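Local coordinates for protein neutral ceramidase (Pseudomonas aeruginosa, PDB 2ZWS) that cleaves the N-acyl linkage of ceramides to give sphingosine and a free fatty acid, with a bound zinc ion, and also catalyses the reverse synthesis, at residues 72-77 with 129-134; 42-47 with 135-140; 251-256 with 260-265; 201-206 with 274-279. One frame throughout, in Å; residues are numbered along the deposited sequence. Where two conformers were deposited one is given.

Interaction 1: 72-77 with 129-134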
# COMPACT_ATOMS: atom_id res chain seq x y z
N LEU A 72 3.22 13.04 7.81
CA LEU A 72 3.67 14.35 8.30
C LEU A 72 4.49 15.10 7.25
O LEU A 72 4.32 16.29 7.09
CB LEU A 72 4.47 14.19 9.61
CG LEU A 72 3.65 13.68 10.80
CD1 LEU A 72 4.56 13.37 12.02
CD2 LEU A 72 2.53 14.65 11.19
N LYS A 73 5.37 14.38 6.55
CA LYS A 73 6.26 15.02 5.59
C LYS A 73 5.48 15.38 4.34
O LYS A 73 5.70 16.45 3.77
CB LYS A 73 7.46 14.14 5.26
CG LYS A 73 8.49 14.80 4.32
CD LYS A 73 9.18 16.02 4.97
CE LYS A 73 10.51 16.31 4.30
NZ LYS A 73 11.36 15.07 4.27
N VAL A 74 4.57 14.50 3.91
CA VAL A 74 3.74 14.84 2.76
C VAL A 74 2.93 16.13 3.06
O VAL A 74 2.85 17.04 2.22
CB VAL A 74 2.81 13.67 2.35
CG1 VAL A 74 1.67 14.14 1.42
CG2 VAL A 74 3.62 12.53 1.69
N LEU A 75 2.33 16.23 4.23
CA LEU A 75 1.56 17.42 4.56
C LEU A 75 2.41 18.68 4.57
O LEU A 75 1.99 19.72 4.07
CB LEU A 75 0.84 17.26 5.89
CG LEU A 75 -0.37 16.36 5.82
CD1 LEU A 75 -0.81 16.01 7.23
CD2 LEU A 75 -1.50 17.02 5.03
N ALA A 76 3.61 18.59 5.14
CA ALA A 76 4.50 19.74 5.14
C ALA A 76 4.84 20.18 3.72
O ALA A 76 4.83 21.38 3.42
CB ALA A 76 5.79 19.42 5.92
N ARG A 77 5.14 19.20 2.85
CA ARG A 77 5.48 19.50 1.45
C ARG A 77 4.32 20.15 0.73
O ARG A 77 4.52 21.09 -0.06
CB ARG A 77 5.86 18.22 0.71
CG ARG A 77 7.21 17.65 1.11
CD ARG A 77 8.36 18.52 0.60
NE ARG A 77 9.61 17.77 0.55
CZ ARG A 77 10.34 17.43 1.60
NH1 ARG A 77 9.95 17.76 2.83
NH2 ARG A 77 11.46 16.74 1.44
N GLY A 129 6.92 10.87 -4.34
CA GLY A 129 5.96 10.34 -5.31
C GLY A 129 4.50 10.58 -4.91
O GLY A 129 3.64 10.81 -5.78
N ILE A 130 4.21 10.54 -3.62
CA ILE A 130 2.85 10.88 -3.17
C ILE A 130 2.56 12.33 -3.55
O ILE A 130 1.50 12.66 -4.14
CB ILE A 130 2.67 10.66 -1.65
CG1 ILE A 130 2.66 9.15 -1.36
CG2 ILE A 130 1.38 11.33 -1.14
CD1 ILE A 130 2.74 8.75 0.15
N VAL A 131 3.50 13.22 -3.23
CA VAL A 131 3.30 14.63 -3.60
C VAL A 131 3.16 14.77 -5.14
O VAL A 131 2.26 15.46 -5.62
CB VAL A 131 4.44 15.51 -3.04
CG1 VAL A 131 4.34 16.97 -3.59
CG2 VAL A 131 4.42 15.50 -1.51
N ARG A 132 3.98 14.08 -5.91
CA ARG A 132 3.92 14.18 -7.38
C ARG A 132 2.56 13.67 -7.88
O ARG A 132 1.99 14.21 -8.81
CB ARG A 132 5.04 13.36 -7.98
CG ARG A 132 5.27 13.59 -9.47
CD ARG A 132 6.45 12.70 -10.03
NE ARG A 132 7.53 12.55 -9.04
CZ ARG A 132 7.89 11.42 -8.43
NH1 ARG A 132 7.33 10.22 -8.73
NH2 ARG A 132 8.85 11.49 -7.51
N SER A 133 2.00 12.65 -7.23
CA SER A 133 0.69 12.12 -7.70
C SER A 133 -0.42 13.17 -7.53
O SER A 133 -1.31 13.31 -8.39
CB SER A 133 0.34 10.79 -7.01
OG SER A 133 -0.05 10.99 -5.68
N ILE A 134 -0.34 13.95 -6.44
CA ILE A 134 -1.33 14.99 -6.17
C ILE A 134 -1.15 16.14 -7.13
O ILE A 134 -2.13 16.66 -7.66
CB ILE A 134 -1.23 15.46 -4.69
CG1 ILE A 134 -1.62 14.32 -3.72
CG2 ILE A 134 -2.16 16.66 -4.38
CD1 ILE A 134 -1.21 14.57 -2.22
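Val-74 faces the helix segment 129-134 with both of its methyl groups, and Ile-130 and Val-131 receive them. The CG2 branch of Ile-130 is the main counterpart: Val-74 CG2 lies 3.8 Å from Ile-130 CG2, and CG1 of the same valine sits at a similar separation, so the isoleucine methyl rests across the fork. The two side chains meet at about a right angle. With CG1 anti to the backbone N (chi1 164°), Val-74 spreads both branches over the facing helix. Val-131 packs beside this pair: its CG2 is 4.2 Å from Val-74 CG1 and 3.8 Å from Arg-77 CB, one helical turn further along. Arg-77 therefore takes part with the foot of its side chain, while the chain bends at chi2 and carries the guanidinium away. No hydrogen bond crosses the interface, which is wholly apolar. The segment axes approach to 9.9 Å and cross at -44°. Ile-130 also reaches Thr-61 of strand 55-61, so helix 120-138 rests on the sheet beside helix 68-81. Helix 68-81 links the parallel strands 55-61 and 91-95, and the contact thus packs a second helix against the helix of a beta-alpha-beta crossover.

Interaction 2: 42-47 with 135-140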
# COMPACT_ATOMS: atom_id res chain seq x y z
N ALA A 42 1.59 5.74 -6.30
CA ALA A 42 0.58 6.51 -5.59
C ALA A 42 -0.46 6.95 -6.63
O ALA A 42 -0.10 7.48 -7.68
CB ALA A 42 1.19 7.74 -4.95
N ARG A 43 -1.72 6.72 -6.31
CA ARG A 43 -2.83 7.07 -7.21
C ARG A 43 -3.69 8.07 -6.46
O ARG A 43 -4.26 7.74 -5.40
CB ARG A 43 -3.63 5.80 -7.55
CG ARG A 43 -2.92 4.88 -8.54
CD ARG A 43 -3.66 3.55 -8.76
NE ARG A 43 -3.04 2.73 -9.80
CZ ARG A 43 -2.07 1.84 -9.57
NH1 ARG A 43 -1.64 1.66 -8.32
NH2 ARG A 43 -1.53 1.12 -10.57
N ALA A 44 -3.76 9.29 -6.97
CA ALA A 44 -4.42 10.41 -6.29
C ALA A 44 -5.71 10.78 -6.97
O ALA A 44 -5.77 10.85 -8.23
CB ALA A 44 -3.50 11.62 -6.26
N PHE A 45 -6.71 11.10 -6.15
CA PHE A 45 -8.05 11.43 -6.65
C PHE A 45 -8.43 12.72 -5.96
O PHE A 45 -8.71 12.74 -4.76
CB PHE A 45 -9.06 10.34 -6.28
CG PHE A 45 -8.72 9.00 -6.87
CD1 PHE A 45 -7.69 8.22 -6.33
CD2 PHE A 45 -9.39 8.54 -8.02
CE1 PHE A 45 -7.37 6.98 -6.89
CE2 PHE A 45 -9.07 7.29 -8.58
CZ PHE A 45 -8.07 6.52 -8.01
N VAL A 46 -8.38 13.80 -6.73
CA VAL A 46 -8.79 15.11 -6.22
C VAL A 46 -10.25 15.30 -6.58
O VAL A 46 -10.61 15.08 -7.74
CB VAL A 46 -7.95 16.26 -6.89
CG1 VAL A 46 -8.46 17.60 -6.42
CG2 VAL A 46 -6.50 16.12 -6.51
N ILE A 47 -11.07 15.70 -5.61
CA ILE A 47 -12.49 15.95 -5.88
C ILE A 47 -12.85 17.33 -5.40
O ILE A 47 -12.49 17.72 -4.30
CB ILE A 47 -13.40 14.93 -5.14
CG1 ILE A 47 -12.97 13.49 -5.45
CG2 ILE A 47 -14.88 15.16 -5.49
CD1 ILE A 47 -13.62 12.47 -4.53
N GLU A 135 0.10 16.50 -7.39
CA GLU A 135 0.41 17.55 -8.37
C GLU A 135 -0.14 17.18 -9.75
O GLU A 135 -0.72 18.04 -10.46
CB GLU A 135 1.92 17.73 -8.44
CG GLU A 135 2.45 18.36 -7.20
CD GLU A 135 3.96 18.56 -7.26
OE1 GLU A 135 4.66 17.76 -7.93
OE2 GLU A 135 4.45 19.51 -6.63
N ARG A 136 0.03 15.92 -10.13
CA ARG A 136 -0.47 15.46 -11.41
C ARG A 136 -1.99 15.47 -11.44
O ARG A 136 -2.59 15.90 -12.42
CB ARG A 136 0.06 14.08 -11.78
CG ARG A 136 1.55 14.13 -12.02
CD ARG A 136 2.16 12.75 -12.20
NE ARG A 136 3.50 12.87 -12.78
CZ ARG A 136 4.30 11.84 -13.05
NH1 ARG A 136 3.91 10.60 -12.77
NH2 ARG A 136 5.50 12.04 -13.59
N ALA A 137 -2.62 15.00 -10.37
CA ALA A 137 -4.06 14.99 -10.28
C ALA A 137 -4.66 16.38 -10.35
O ALA A 137 -5.60 16.60 -11.10
CB ALA A 137 -4.53 14.25 -9.02
N GLN A 138 -4.12 17.32 -9.58
CA GLN A 138 -4.69 18.66 -9.57
C GLN A 138 -4.48 19.40 -10.89
O GLN A 138 -5.25 20.32 -11.19
CB GLN A 138 -4.15 19.46 -8.40
CG GLN A 138 -2.70 19.86 -8.57
CD GLN A 138 -2.13 20.54 -7.35
OE1 GLN A 138 -1.03 21.10 -7.40
NE2 GLN A 138 -2.87 20.51 -6.24
N ALA A 139 -3.49 19.00 -11.69
CA ALA A 139 -3.25 19.63 -13.01
C ALA A 139 -4.19 19.05 -14.08
O ALA A 139 -4.21 19.52 -15.24
CB ALA A 139 -1.80 19.43 -13.43
N ARG A 140 -4.97 18.03 -13.71
CA ARG A 140 -5.87 17.35 -14.64
C ARG A 140 -7.34 17.46 -14.21
O ARG A 140 -8.18 16.65 -14.62
CB ARG A 140 -5.45 15.88 -14.81
CG ARG A 140 -4.07 15.72 -15.47
CD ARG A 140 -3.53 14.33 -15.32
NE ARG A 140 -2.29 14.14 -16.08
CZ ARG A 140 -1.11 14.70 -15.79
NH1 ARG A 140 -0.97 15.53 -14.76
NH2 ARG A 140 -0.06 14.46 -16.57
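Ala-137 presses its methyl group against the strand segment 42-47, between the side chains of Ala-44 and Val-46, in a contact made by van der Waals packing alone. Among the apolar pairs, Ala-137 CB stands 3.7 Å from Val-46 CG2 and 3.9 Å from Ala-44 CB. Val-46 holds CG1 anti to its own backbone N (chi1 176°), which leaves CG2 as the branch that meets the helix. The small size of the two alanines lets the backbones come close, with CA atoms of Ala-44 and Ala-137 6.1 Å apart.

Polar atoms enter merely as packing surfaces. The carbonyl O of Ala-44 lies 3.7 Å from Ala-137 CB, and Val-46 CG2 is 4.1 Å from Gln-138 N. No hydrogen bond joins the two segments.

A hydrogen bond within segment 135-140 marks the place where the chain leaves helix 120-138. Arg-140 folds back so that NH1 donates to the carbonyl O of Arg-136 at 2.9 Å, with an N-H...O angle of 150°. The acceptor lies in the guanidinium plane, at its edge.

Strand 41-49 runs antiparallel to both strand 5-13 and strand 55-61, and helix 120-138 lies on the face of this sheet that carries Ala-44 and Val-46. Phe-45 points away from that helix and meets the ring of Phe-187. The helix is tied further by salt bridges from Glu-135 to Lys-81 at the C-terminal end of helix 68-81, and from Arg-136 to Glu-556.

Interaction 3: 251-256 with 260-265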
# COMPACT_ATOMS: atom_id res chain seq x y z
N PRO A 251 -5.89 -13.86 1.27
CA PRO A 251 -6.37 -14.33 -0.04
C PRO A 251 -6.91 -15.76 0.10
O PRO A 251 -6.37 -16.59 0.88
CB PRO A 251 -5.11 -14.33 -0.91
CG PRO A 251 -4.20 -13.34 -0.23
CD PRO A 251 -4.45 -13.51 1.24
N ASN A 252 -7.96 -16.04 -0.64
CA ASN A 252 -8.44 -17.41 -0.71
C ASN A 252 -7.40 -18.28 -1.42
O ASN A 252 -6.61 -17.77 -2.22
CB ASN A 252 -9.74 -17.43 -1.50
CG ASN A 252 -10.46 -18.78 -1.42
OD1 ASN A 252 -10.20 -19.62 -0.53
ND2 ASN A 252 -11.34 -19.00 -2.39
N LEU A 253 -7.40 -19.58 -1.12
CA LEU A 253 -6.63 -20.54 -1.90
C LEU A 253 -6.98 -20.47 -3.38
O LEU A 253 -8.14 -20.25 -3.74
CB LEU A 253 -6.85 -21.97 -1.39
CG LEU A 253 -6.37 -22.27 0.02
CD1 LEU A 253 -6.77 -23.70 0.34
CD2 LEU A 253 -4.86 -22.04 0.19
N ASN A 254 -5.97 -20.65 -4.23
CA ASN A 254 -6.21 -20.65 -5.67
C ASN A 254 -6.34 -22.07 -6.19
O ASN A 254 -5.34 -22.76 -6.43
CB ASN A 254 -5.09 -19.93 -6.41
CG ASN A 254 -5.24 -20.00 -7.91
OD1 ASN A 254 -6.30 -20.38 -8.44
ND2 ASN A 254 -4.19 -19.61 -8.62
N LEU A 255 -7.58 -22.52 -6.32
CA LEU A 255 -7.86 -23.89 -6.76
C LEU A 255 -8.41 -23.93 -8.18
O LEU A 255 -9.07 -24.88 -8.57
CB LEU A 255 -8.79 -24.60 -5.76
CG LEU A 255 -8.24 -24.67 -4.33
CD1 LEU A 255 -9.26 -25.36 -3.40
CD2 LEU A 255 -6.87 -25.37 -4.25
N LYS A 256 -8.08 -22.91 -8.97
CA LYS A 256 -8.43 -22.89 -10.38
C LYS A 256 -7.83 -24.11 -11.10
O LYS A 256 -6.76 -24.59 -10.70
CB LYS A 256 -7.87 -21.62 -11.03
CG LYS A 256 -8.70 -20.38 -10.74
CD LYS A 256 -10.02 -20.39 -11.52
CE LYS A 256 -9.83 -19.98 -12.97
NZ LYS A 256 -11.13 -19.94 -13.68
N GLY A 260 -1.92 -26.06 -8.48
CA GLY A 260 -1.80 -26.32 -7.04
C GLY A 260 -1.70 -24.95 -6.37
O GLY A 260 -1.28 -23.99 -7.01
N PRO A 261 -2.11 -24.84 -5.10
CA PRO A 261 -2.29 -23.45 -4.66
C PRO A 261 -1.23 -22.45 -4.08
O PRO A 261 -1.42 -21.30 -4.35
CB PRO A 261 -3.40 -23.59 -3.60
CG PRO A 261 -3.20 -24.95 -3.02
CD PRO A 261 -2.56 -25.81 -4.08
N PHE A 262 -0.18 -22.72 -3.30
CA PHE A 262 1.21 -23.21 -3.51
C PHE A 262 2.13 -23.29 -4.77
O PHE A 262 3.34 -23.10 -4.61
CB PHE A 262 1.57 -24.17 -2.36
CG PHE A 262 0.55 -24.13 -1.25
CD1 PHE A 262 0.08 -22.90 -0.77
CD2 PHE A 262 -0.01 -25.30 -0.76
CE1 PHE A 262 -0.90 -22.84 0.22
CE2 PHE A 262 -0.98 -25.25 0.24
CZ PHE A 262 -1.43 -24.02 0.72
N ASP A 263 1.64 -23.57 -5.97
CA ASP A 263 2.59 -23.86 -7.06
C ASP A 263 3.30 -22.63 -7.60
O ASP A 263 4.48 -22.69 -8.02
CB ASP A 263 1.89 -24.59 -8.21
CG ASP A 263 1.58 -26.04 -7.87
OD1 ASP A 263 1.94 -26.49 -6.75
OD2 ASP A 263 0.97 -26.72 -8.73
N ASN A 264 2.58 -21.51 -7.60
CA ASN A 264 3.09 -20.34 -8.27
C ASN A 264 2.45 -19.07 -7.68
O ASN A 264 1.27 -18.78 -7.88
CB ASN A 264 2.88 -20.45 -9.79
CG ASN A 264 3.70 -19.44 -10.58
OD1 ASN A 264 4.45 -19.78 -11.51
ND2 ASN A 264 3.57 -18.21 -10.21
N GLU A 265 3.26 -18.32 -6.94
CA GLU A 265 2.78 -17.09 -6.30
C GLU A 265 2.41 -15.99 -7.31
O GLU A 265 1.52 -15.17 -7.04
CB GLU A 265 3.79 -16.59 -5.26
CG GLU A 265 5.17 -16.33 -5.83
CD GLU A 265 6.26 -16.08 -4.80
OE1 GLU A 265 7.44 -16.29 -5.16
OE2 GLU A 265 5.97 -15.64 -3.66
O HOH W 1 -3.27 -20.16 -3.05
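Leu-253, Asn-254 and Leu-255 line up against Pro-261 and Phe-262 within the irregular surface loop between strand 249-251 and helix 265-286, where an Asx turn at Asn-254 helps to set the course of the chain. Leu-253 comes first. With CG anti to the carbonyl carbon (chi1 -64°), it brings CD2 to 4.0 Å from Phe-262 CZ. The approach to the ring is oblique, and Leu-253 CD2 is also 4.3 Å from Pro-261 CB. Pro-261 itself lies over one face of the Phe-262 ring, with CG toward the rim, so leucine, proline and phenylalanine form one small apolar cluster at the surface.

At Asn-254 the backbones draw closest. The carbonyl O of Asn-254 is 3.5 Å from Pro-261 CB, a packing contact. A water takes a hydrogen bond from Asn-254 N at 3.0 Å and also faces Pro-261 O, though the length of that second link is too short to be trusted in detail. The amide side chain of Asn-254 runs toward helix 265-286, touching Asn-268 and Glu-271.

Leu-255 crosses Pro-261 from a different side than Leu-253, its CD2 lying 3.9 Å from Pro-261 CG. The proline is thus contacted by both leucines and by the backbone between them. Within segment 260-265, Gly-260 N donates to Asp-263 OD2, meeting it from above the carboxylate plane. The segment 251-256 finishes with the Asx turn: Lys-256 N donates to Asn-254 OD1 over 3.1 Å, with an N-H...O angle of 161°.

Interaction 4: 201-206 with 274-279. With ZN (zinc ion), chain B.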
# COMPACT_ATOMS: atom_id res chain seq x y z
N PHE A 201 -12.24 -3.16 -0.85
CA PHE A 201 -12.56 -4.56 -0.56
C PHE A 201 -11.45 -5.11 0.34
O PHE A 201 -10.27 -4.90 0.03
CB PHE A 201 -12.66 -5.39 -1.85
CG PHE A 201 -12.82 -6.86 -1.59
CD1 PHE A 201 -11.75 -7.72 -1.78
CD2 PHE A 201 -14.06 -7.39 -1.20
CE1 PHE A 201 -11.87 -9.09 -1.53
CE2 PHE A 201 -14.20 -8.77 -0.93
CZ PHE A 201 -13.11 -9.63 -1.11
N PRO A 202 -11.79 -5.80 1.44
CA PRO A 202 -10.71 -6.24 2.34
C PRO A 202 -10.14 -7.61 2.01
O PRO A 202 -10.87 -8.61 2.00
CB PRO A 202 -11.40 -6.28 3.72
CG PRO A 202 -12.87 -6.65 3.38
CD PRO A 202 -13.14 -6.14 1.96
N VAL A 203 -8.83 -7.65 1.79
CA VAL A 203 -8.10 -8.91 1.64
C VAL A 203 -6.61 -8.59 1.73
O VAL A 203 -6.16 -7.68 1.05
CB VAL A 203 -8.45 -9.67 0.30
CG1 VAL A 203 -8.10 -8.83 -0.97
CG2 VAL A 203 -7.79 -11.06 0.29
N HIS A 204 -5.88 -9.30 2.59
CA HIS A 204 -4.43 -9.09 2.65
C HIS A 204 -3.78 -9.21 1.27
O HIS A 204 -4.07 -10.14 0.51
CB HIS A 204 -3.73 -10.04 3.63
CG HIS A 204 -3.56 -9.46 5.00
ND1 HIS A 204 -4.61 -9.29 5.87
CD2 HIS A 204 -2.45 -9.02 5.64
CE1 HIS A 204 -4.15 -8.73 6.98
NE2 HIS A 204 -2.85 -8.55 6.86
N SER A 205 -2.88 -8.28 0.99
CA SER A 205 -2.14 -8.29 -0.25
C SER A 205 -0.82 -9.05 -0.06
O SER A 205 0.29 -8.48 -0.11
CB SER A 205 -1.91 -6.84 -0.74
OG SER A 205 -3.16 -6.30 -1.15
N THR A 206 -0.98 -10.36 0.12
CA THR A 206 0.11 -11.24 0.54
C THR A 206 0.21 -12.43 -0.40
O THR A 206 0.71 -13.49 -0.03
CB THR A 206 -0.14 -11.78 1.97
OG1 THR A 206 -1.48 -12.32 2.03
CG2 THR A 206 -0.01 -10.69 3.02
N LEU A 274 -7.39 -10.63 -10.33
CA LEU A 274 -8.47 -10.71 -11.32
C LEU A 274 -9.84 -10.87 -10.68
O LEU A 274 -10.82 -10.30 -11.18
CB LEU A 274 -8.25 -11.84 -12.31
CG LEU A 274 -7.16 -11.55 -13.35
CD1 LEU A 274 -6.89 -12.81 -14.16
CD2 LEU A 274 -7.53 -10.39 -14.26
N ARG A 275 -9.92 -11.62 -9.58
CA ARG A 275 -11.22 -11.79 -8.90
C ARG A 275 -11.75 -10.46 -8.38
O ARG A 275 -12.93 -10.13 -8.55
CB ARG A 275 -11.12 -12.82 -7.77
CG ARG A 275 -10.93 -14.23 -8.32
CD ARG A 275 -10.75 -15.24 -7.22
NE ARG A 275 -10.34 -16.52 -7.81
CZ ARG A 275 -10.13 -17.65 -7.14
NH1 ARG A 275 -10.30 -17.71 -5.82
NH2 ARG A 275 -9.74 -18.73 -7.81
N GLN A 276 -10.83 -9.64 -7.85
CA GLN A 276 -11.21 -8.30 -7.36
C GLN A 276 -11.57 -7.39 -8.51
O GLN A 276 -12.57 -6.68 -8.46
CB GLN A 276 -10.08 -7.67 -6.54
CG GLN A 276 -9.84 -8.43 -5.24
CD GLN A 276 -8.64 -7.91 -4.52
OE1 GLN A 276 -8.74 -6.92 -3.82
NE2 GLN A 276 -7.49 -8.55 -4.70
N PHE A 277 -10.73 -7.40 -9.55
CA PHE A 277 -10.99 -6.60 -10.72
C PHE A 277 -12.38 -6.90 -11.29
O PHE A 277 -13.13 -5.97 -11.63
CB PHE A 277 -9.96 -6.85 -11.84
CG PHE A 277 -10.44 -6.34 -13.16
CD1 PHE A 277 -10.42 -4.98 -13.43
CD2 PHE A 277 -11.03 -7.19 -14.07
CE1 PHE A 277 -10.96 -4.46 -14.64
CE2 PHE A 277 -11.56 -6.70 -15.27
CZ PHE A 277 -11.54 -5.34 -15.55
N ALA A 278 -12.71 -8.19 -11.43
CA ALA A 278 -13.94 -8.55 -12.15
C ALA A 278 -15.15 -7.98 -11.42
O ALA A 278 -16.07 -7.44 -12.04
CB ALA A 278 -14.04 -10.04 -12.35
N LYS A 279 -15.12 -8.05 -10.10
CA LYS A 279 -16.22 -7.51 -9.30
C LYS A 279 -16.29 -5.99 -9.39
O LYS A 279 -17.40 -5.43 -9.50
CB LYS A 279 -16.16 -8.01 -7.84
CG LYS A 279 -17.44 -7.69 -7.02
CD LYS A 279 -18.62 -8.48 -7.59
CE LYS A 279 -19.93 -8.25 -6.87
NZ LYS A 279 -20.84 -9.32 -7.39
ZN ZN B . -1.61 -7.23 7.95
O HOH W 2 0.35 -8.00 7.72
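The carbonyl oxygen of the Gln-276 side chain is set against two hydrocarbon groups, the ring edge of Phe-201 and a methyl of Val-203, and no hydrogen bond crosses between the segments. Gln-276 OE1 lies 3.5 Å from Val-203 CG1 and 3.7 Å from Phe-201 CD1, near the plane of the ring. The valine and glutamine side chains approach from opposite directions, whereas the phenylalanine and glutamine cross at about a right angle, with ring and amide planes 53° apart. The glutamine reaches across from helix 265-286 because its chain is extended beyond CG (chi2 174°). Val-203 places CG1 in the crowded position between its backbone N and carbonyl carbon, and this is the branch that touches the amide.

The buried amide finds its polar partners on helix 218-231: OE1 accepts from Lys-220 NZ, which also donates to Phe-201 O, and NE2 donates to Asn-219 OD1. Next to Val-203, His-204 turns to the other side and binds the zinc ion through NE2 at 2.1 Å; His-97, Glu-411, Tyr-448 and a water complete the site. Its ND1 is hydrogen-bonded to Leu-249 O, which orients the imidazole. The zinc-bearing segment 201-206, just after strand 194-200, is thus flanked by helices 265-286 and 218-231, with Met-182 of strand 181-189 touching both Phe-201 and Gln-276.

The four contacts form two touching pairs. Interactions 1 and 2 share helix 120-138, their centres 11 Å apart, and meet where Ser-133 and Ile-134 pack on Ala-42 and Ala-44; interaction 1 is nested inside the loop closed by interaction 2. Interactions 3 and 4 have centres 14 Å apart and join where Pro-251 packs against Val-203, His-204 and Thr-206. This second pair lies nearer the catalytic centre: interaction 4 supplies a zinc ligand, and the side chain of Val-203 is about 6 Å from that of Ser-250, the probable nucleophile, which directly precedes segment 251-256. Interactions 2 and 4 do not touch, their nearest atoms being about 11 Å apart.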